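Local coordinates for F420-dependent methylenetetrahydromethanopterin dehydrogenase (Methanopyrus kandleri, PDB 1QV9), which catalyses the reversible, coenzyme F420-dependent reduction of methenyl-tetrahydromethanopterin to methylene-tetrahydromethanopterin, a step of methanogenesis from carbon dioxide, at residues A[153-158]-A[191-196]; A[265-268]-A[272-275]. One frame throughout, in Å; residues are numbered along the deposited sequence.

Contact 1 (A[153-158]-A[191-196])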
ATOM      1  N   VAL A 153      10.533  -5.739  20.875  1.00 14.53           N
ATOM      2  CA  VAL A 153      10.803  -6.932  21.659  1.00 15.20           C
ATOM      3  C   VAL A 153      12.310  -7.218  21.763  1.00 16.05           C
ATOM      4  O   VAL A 153      12.791  -7.619  22.823  1.00 15.53           O
ATOM      5  CB  VAL A 153      10.084  -8.186  21.062  1.00 15.58           C
ATOM      6  CG1 VAL A 153      10.620  -9.486  21.694  1.00 16.73           C
ATOM      7  CG2 VAL A 153       8.583  -8.036  21.285  1.00 17.69           C
ATOM      8  N   PHE A 154      13.054  -7.016  20.662  1.00 16.80           N
ATOM      9  CA  PHE A 154      14.490  -7.280  20.707  1.00 14.43           C
ATOM     10  C   PHE A 154      15.203  -6.292  21.645  1.00 13.74           C
ATOM     11  O   PHE A 154      16.285  -6.630  22.138  1.00 16.38           O
ATOM     12  CB  PHE A 154      15.112  -7.208  19.289  1.00 14.65           C
ATOM     13  CG  PHE A 154      14.895  -8.455  18.446  1.00 14.56           C
ATOM     14  CD1 PHE A 154      15.024  -8.381  17.073  1.00 15.36           C
ATOM     15  CD2 PHE A 154      14.575  -9.664  19.023  1.00 18.19           C
ATOM     16  CE1 PHE A 154      14.840  -9.507  16.269  1.00 15.23           C
ATOM     17  CE2 PHE A 154      14.380 -10.809  18.207  1.00 15.41           C
ATOM     18  CZ  PHE A 154      14.520 -10.705  16.847  1.00 15.42           C
ATOM     19  N   ARG A 155      14.633  -5.109  21.851  1.00 16.20           N
ATOM     20  CA  ARG A 155      15.290  -4.169  22.761  1.00 17.41           C
ATOM     21  C   ARG A 155      15.145  -4.690  24.188  1.00 17.14           C
ATOM     22  O   ARG A 155      16.021  -4.471  25.024  1.00 17.84           O
ATOM     23  CB  ARG A 155      14.723  -2.742  22.653  1.00 16.51           C
ATOM     24  CG  ARG A 155      15.793  -1.670  22.993  1.00 19.84           C
ATOM     25  CD  ARG A 155      15.252  -0.281  22.961  1.00 20.14           C
ATOM     26  NE  ARG A 155      14.597   0.093  21.709  1.00 20.50           N
ATOM     27  CZ  ARG A 155      15.233   0.429  20.597  1.00 16.98           C
ATOM     28  NH1 ARG A 155      14.541   0.747  19.527  1.00 20.84           N
ATOM     29  NH2 ARG A 155      16.546   0.463  20.567  1.00 23.68           N
ATOM     30  N   VAL A 156      14.042  -5.367  24.505  1.00 15.24           N
ATOM     31  CA  VAL A 156      13.878  -5.932  25.843  1.00 15.58           C
ATOM     32  C   VAL A 156      14.971  -7.001  26.074  1.00 17.75           C
ATOM     33  O   VAL A 156      15.565  -7.116  27.158  1.00 17.93           O
ATOM     34  CB  VAL A 156      12.501  -6.624  25.992  1.00 17.03           C
ATOM     35  CG1 VAL A 156      12.356  -7.232  27.366  1.00 19.61           C
ATOM     36  CG2 VAL A 156      11.374  -5.598  25.754  1.00 17.67           C
ATOM     37  N   VAL A 157      15.200  -7.832  25.049  1.00 16.52           N
ATOM     38  CA  VAL A 157      16.224  -8.874  25.146  1.00 14.88           C
ATOM     39  C   VAL A 157      17.605  -8.266  25.271  1.00 16.47           C
ATOM     40  O   VAL A 157      18.399  -8.741  26.082  1.00 19.09           O
ATOM     41  CB  VAL A 157      16.120  -9.832  23.891  1.00 17.77           C
ATOM     42  CG1 VAL A 157      17.168 -10.924  23.923  1.00 18.23           C
ATOM     43  CG2 VAL A 157      14.742 -10.450  23.847  1.00 18.18           C
ATOM     44  N   GLN A 158      17.880  -7.236  24.475  1.00 16.13           N
ATOM     45  CA  GLN A 158      19.161  -6.537  24.501  1.00 18.74           C
ATOM     46  C   GLN A 158      19.384  -6.026  25.921  1.00 18.48           C
ATOM     47  O   GLN A 158      20.464  -6.238  26.487  1.00 19.80           O
ATOM     48  CB  GLN A 158      19.153  -5.354  23.526  1.00 21.41           C
ATOM     49  CG  GLN A 158      20.442  -4.504  23.544  1.00 18.94           C
ATOM     50  CD  GLN A 158      20.307  -3.086  22.962  1.00 26.23           C
ATOM     51  OE1 GLN A 158      19.337  -2.750  22.270  1.00 26.02           O
ATOM     52  NE2 GLN A 158      21.324  -2.242  23.228  1.00 21.47           N
ATOM     53  N   ARG A 191       7.080  -0.022  28.242  1.00 23.99           N
ATOM     54  CA  ARG A 191       8.367   0.262  27.642  1.00 20.93           C
ATOM     55  C   ARG A 191       8.330   1.751  27.269  1.00 25.50           C
ATOM     56  O   ARG A 191       7.263   2.329  27.079  1.00 29.36           O
ATOM     57  CB  ARG A 191       8.549  -0.586  26.378  1.00 22.06           C
ATOM     58  CG  ARG A 191       8.497  -2.115  26.592  1.00 21.33           C
ATOM     59  CD  ARG A 191       9.743  -2.622  27.293  1.00 20.03           C
ATOM     60  NE  ARG A 191      10.946  -2.178  26.607  1.00 21.42           N
ATOM     61  CZ  ARG A 191      12.160  -2.274  27.129  1.00 24.11           C
ATOM     62  NH1 ARG A 191      12.311  -2.812  28.342  1.00 23.80           N
ATOM     63  NH2 ARG A 191      13.213  -1.802  26.468  1.00 22.11           N
ATOM     64  N   GLU A 192       9.472   2.395  27.159  1.00 31.05           N
ATOM     65  CA  GLU A 192       9.409   3.799  26.754  1.00 34.49           C
ATOM     66  C   GLU A 192       9.746   3.808  25.270  1.00 29.47           C
ATOM     67  O   GLU A 192      10.273   4.768  24.742  1.00 37.39           O
ATOM     68  CB  GLU A 192      10.437   4.624  27.525  1.00 38.88           C
ATOM     69  CG  GLU A 192      10.136   4.683  29.001  1.00 48.31           C
ATOM     70  CD  GLU A 192       8.742   5.209  29.251  1.00 52.51           C
ATOM     71  OE1 GLU A 192       8.567   6.448  29.335  1.00 53.62           O
ATOM     72  OE2 GLU A 192       7.814   4.380  29.343  1.00 57.29           O
ATOM     73  N   GLU A 193       9.410   2.720  24.602  1.00 29.15           N
ATOM     74  CA  GLU A 193       9.760   2.555  23.194  1.00 23.49           C
ATOM     75  C   GLU A 193       9.243   3.627  22.205  1.00 21.48           C
ATOM     76  O   GLU A 193      10.024   4.312  21.503  1.00 20.92           O
ATOM     77  CB  GLU A 193       9.275   1.156  22.765  1.00 22.23           C
ATOM     78  CG  GLU A 193       9.685   0.682  21.344  1.00 20.72           C
ATOM     79  CD  GLU A 193      11.167   0.420  21.225  1.00 27.91           C
ATOM     80  OE1 GLU A 193      11.830   0.084  22.249  1.00 21.93           O
ATOM     81  OE2 GLU A 193      11.662   0.545  20.089  1.00 28.14           O
ATOM     82  N   PHE A 194       7.931   3.812  22.194  1.00 18.60           N
ATOM     83  CA  PHE A 194       7.298   4.692  21.230  1.00 16.33           C
ATOM     84  C   PHE A 194       6.856   6.063  21.693  1.00 18.70           C
ATOM     85  O   PHE A 194       6.153   6.196  22.713  1.00 21.86           O
ATOM     86  CB  PHE A 194       6.061   3.970  20.667  1.00 16.82           C
ATOM     87  CG  PHE A 194       6.392   2.667  19.969  1.00 14.22           C
ATOM     88  CD1 PHE A 194       6.954   2.694  18.707  1.00 15.15           C
ATOM     89  CD2 PHE A 194       6.186   1.430  20.594  1.00 16.32           C
ATOM     90  CE1 PHE A 194       7.319   1.496  18.062  1.00 16.75           C
ATOM     91  CE2 PHE A 194       6.545   0.242  19.973  1.00 16.73           C
ATOM     92  CZ  PHE A 194       7.111   0.267  18.705  1.00 15.25           C
ATOM     93  N   GLU A 195       7.238   7.082  20.942  1.00 18.18           N
ATOM     94  CA  GLU A 195       6.782   8.423  21.276  1.00 19.77           C
ATOM     95  C   GLU A 195       5.313   8.586  20.843  1.00 19.79           C
ATOM     96  O   GLU A 195       4.490   9.171  21.561  1.00 21.30           O
ATOM     97  CB  GLU A 195       7.644   9.460  20.581  1.00 21.11           C
ATOM     98  CG  GLU A 195       7.222  10.876  21.001  1.00 30.44           C
ATOM     99  CD  GLU A 195       8.034  11.989  20.373  1.00 37.70           C
ATOM    100  OE1 GLU A 195       9.204  12.199  20.784  1.00 42.44           O
ATOM    101  OE2 GLU A 195       7.491  12.665  19.469  1.00 39.51           O
ATOM    102  N   ASN A 196       4.952   8.024  19.687  1.00 20.08           N
ATOM    103  CA  ASN A 196       3.569   8.135  19.200  1.00 15.34           C
ATOM    104  C   ASN A 196       2.733   6.989  19.774  1.00 18.15           C
ATOM    105  O   ASN A 196       3.094   5.831  19.654  1.00 17.15           O
ATOM    106  CB  ASN A 196       3.598   8.092  17.679  1.00 18.41           C
ATOM    107  CG  ASN A 196       2.255   8.286  17.072  1.00 17.83           C
ATOM    108  OD1 ASN A 196       1.903   9.380  16.610  1.00 22.16           O
ATOM    109  ND2 ASN A 196       1.482   7.237  17.068  1.00 17.77           N
TER
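Both Arg155 and Glu193 carry CG trans to the backbone N (chi1 -150° and -173°), which sends each chain out toward the other segment; a bend at chi3 of the arginine and another at chi2 of the glutamate then bring their flat ends together. The grip is side-on and two-pronged. Arg155 NE gives a hydrogen bond to Glu193 OE1 at 2.8 Å, and Arg155 NH1 one to Glu193 OE2 at 2.9 Å, each received on the syn lone pair. The two planes are only 13° apart and both acceptors lie in the guanidinium plane, so turning either group would strain at least one bond. Arginine suits the place because a third nitrogen remains: NH2 bonds Thr264 OG1 and forms a salt bridge with Asp133 of a second subunit, which probably spreads the balance of its buried charge over two carboxylates. Replacing Arg155 with an alanine would probably leave the buried Glu193 carboxylate without its mate and remove one link to that subunit. Beside this pair, Arg191 folds back through bends at chi2 and chi3, and Val156 lays CG2 over one face of its guanidinium, 3.6 Å from Arg191 NE and off centre toward the rim. The flat face accepts a methyl group, and Arg191 NH2 makes a salt bridge with Glu159 of the same helix as Val156. The result is a bidentate arginine-carboxylate salt bridge joining the first turn of helix 153-169 to the loop leading into helix 197-223, at a subunit interface.

Contact 2 (A[265-268]-A[272-275])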
ATOM      1  N   PRO A 265      22.309   2.302  20.588  1.00 16.48           N
ATOM      2  CA  PRO A 265      23.544   1.633  20.178  1.00 16.00           C
ATOM      3  C   PRO A 265      24.543   1.502  21.305  1.00 21.43           C
ATOM      4  O   PRO A 265      24.481   2.244  22.298  1.00 20.22           O
ATOM      5  CB  PRO A 265      24.089   2.539  19.082  1.00 17.80           C
ATOM      6  CG  PRO A 265      23.709   3.919  19.637  1.00 17.83           C
ATOM      7  CD  PRO A 265      22.290   3.712  20.146  1.00 18.26           C
ATOM      8  N   HIS A 266      25.441   0.535  21.157  1.00 19.82           N
ATOM      9  CA  HIS A 266      26.518   0.336  22.125  1.00 21.14           C
ATOM     10  C   HIS A 266      27.733   1.196  21.778  1.00 22.66           C
ATOM     11  O   HIS A 266      28.070   1.355  20.614  1.00 24.21           O
ATOM     12  CB  HIS A 266      26.974  -1.130  22.117  1.00 19.45           C
ATOM     13  CG  HIS A 266      25.952  -2.075  22.648  1.00 18.68           C
ATOM     14  ND1 HIS A 266      25.133  -2.810  21.814  1.00 19.45           N
ATOM     15  CD2 HIS A 266      25.599  -2.399  23.910  1.00 18.81           C
ATOM     16  CE1 HIS A 266      24.321  -3.552  22.545  1.00 17.01           C
ATOM     17  NE2 HIS A 266      24.582  -3.324  23.822  1.00 22.47           N
ATOM     18  N   ALA A 267      28.370   1.759  22.808  1.00 22.65           N
ATOM     19  CA  ALA A 267      29.623   2.506  22.622  1.00 26.33           C
ATOM     20  C   ALA A 267      30.698   1.399  22.617  1.00 23.93           C
ATOM     21  O   ALA A 267      30.420   0.251  22.955  1.00 24.50           O
ATOM     22  CB  ALA A 267      29.864   3.451  23.810  1.00 26.52           C
ATOM     23  N   PRO A 268      31.947   1.730  22.237  1.00 26.91           N
ATOM     24  CA  PRO A 268      33.025   0.733  22.207  1.00 29.71           C
ATOM     25  C   PRO A 268      33.307   0.082  23.556  1.00 27.63           C
ATOM     26  O   PRO A 268      33.743  -1.074  23.622  1.00 29.17           O
ATOM     27  CB  PRO A 268      34.218   1.533  21.692  1.00 31.77           C
ATOM     28  CG  PRO A 268      33.562   2.506  20.772  1.00 33.86           C
ATOM     29  CD  PRO A 268      32.374   2.975  21.581  1.00 29.52           C
ATOM     30  N   VAL A 272      25.452   1.487  26.842  1.00 22.18           N
ATOM     31  CA  VAL A 272      24.281   1.589  25.964  1.00 22.20           C
ATOM     32  C   VAL A 272      23.919   3.059  25.892  1.00 23.42           C
ATOM     33  O   VAL A 272      23.580   3.688  26.918  1.00 26.73           O
ATOM     34  CB  VAL A 272      23.079   0.771  26.514  1.00 25.03           C
ATOM     35  CG1 VAL A 272      21.853   0.980  25.616  1.00 25.85           C
ATOM     36  CG2 VAL A 272      23.434  -0.717  26.569  1.00 26.78           C
ATOM     37  N   LEU A 273      24.017   3.617  24.698  1.00 23.23           N
ATOM     38  CA  LEU A 273      23.715   5.018  24.474  1.00 22.12           C
ATOM     39  C   LEU A 273      22.258   5.149  24.048  1.00 25.88           C
ATOM     40  O   LEU A 273      21.563   4.145  23.871  1.00 24.73           O
ATOM     41  CB  LEU A 273      24.634   5.583  23.387  1.00 23.79           C
ATOM     42  CG  LEU A 273      26.137   5.329  23.592  1.00 24.37           C
ATOM     43  CD1 LEU A 273      26.937   5.890  22.426  1.00 27.45           C
ATOM     44  CD2 LEU A 273      26.590   5.959  24.915  1.00 24.88           C
ATOM     45  N   SER A 274      21.788   6.380  23.884  1.00 22.91           N
ATOM     46  CA  SER A 274      20.406   6.556  23.477  1.00 23.52           C
ATOM     47  C   SER A 274      20.185   7.846  22.711  1.00 24.89           C
ATOM     48  O   SER A 274      20.874   8.850  22.937  1.00 24.20           O
ATOM     49  CB  SER A 274      19.497   6.500  24.713  1.00 25.81           C
ATOM     50  OG  SER A 274      18.146   6.666  24.355  1.00 34.10           O
ATOM     51  N   LYS A 275      19.252   7.812  21.763  1.00 20.81           N
ATOM     52  CA  LYS A 275      18.898   8.997  20.989  1.00 19.04           C
ATOM     53  C   LYS A 275      17.508   8.803  20.406  1.00 21.65           C
ATOM     54  O   LYS A 275      17.038   7.661  20.312  1.00 19.68           O
ATOM     55  CB  LYS A 275      19.872   9.228  19.836  1.00 21.35           C
ATOM     56  CG  LYS A 275      20.007   8.032  18.857  1.00 21.27           C
ATOM     57  CD  LYS A 275      20.859   8.410  17.662  1.00 22.76           C
ATOM     58  CE  LYS A 275      20.145   9.288  16.636  1.00 21.35           C
ATOM     59  NZ  LYS A 275      21.088   9.724  15.522  1.00 19.76           N
TER
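Around His266 and Val272 the two extended segments come within 4.6 Å, CA to CA, and form a single beta bridge, too short to count as a strand pair. Its hydrogen bond runs from Leu273 N to Pro265 O at 2.8 Å, with an angle of 165° at the hydrogen. Proline fits here because the bridge uses only its carbonyl, and not the N-H it lacks. Leu273 CB lies 3.5 Å from Pro265 O, and Leu273 CD1 reaches Ala267 CB at 4.1 Å; a residue as small as alanine leaves room for the leucine branch beside it. Pro265 CG adds an apolar touch on Leu273 CB at 4.2 Å. His266 and Val272 run side by side in the same direction. Val272 CG2, trans to its own carbonyl carbon, comes obliquely up to the imidazole, 3.8 Å from His266 CD2. Histidine suits the spot by offering two polar ring atoms, and both are engaged: ND1 with Glu26 and NE2 with Asp162, which fixes the ring's rotation. Two acidic partners would probably favour a protonated imidazole. The bridge belongs to the C-terminal tail that follows helix 227-257. His266 and Val272 pack against helix 153-169 through Gln158, Pro265 rests on the loop residues Glu26 and Arg27, and Arg129 of the second subunit bonds His266 O and packs on Leu273.

In the fold
Contact 1 and contact 2 lie on the same side of the chain's centre, contact 1 about 14 Å from it and contact 2 about 21 Å, and their own centres are 14 Å apart. Most of the touching residues in both are buried, although Val272 in contact 2 is exposed. Helix 153-169 connects them: it supplies one segment of contact 1, and its Gln158 meets contact 2, with NE2 3.3 Å from His266 CE1. Their chemistry differs. Contact 1 joins elements distant in sequence chiefly by side-chain charge, whereas 265-268 and 272-275 lie close in sequence and are joined by a backbone bond and apolar side chains. Both reach the second subunit.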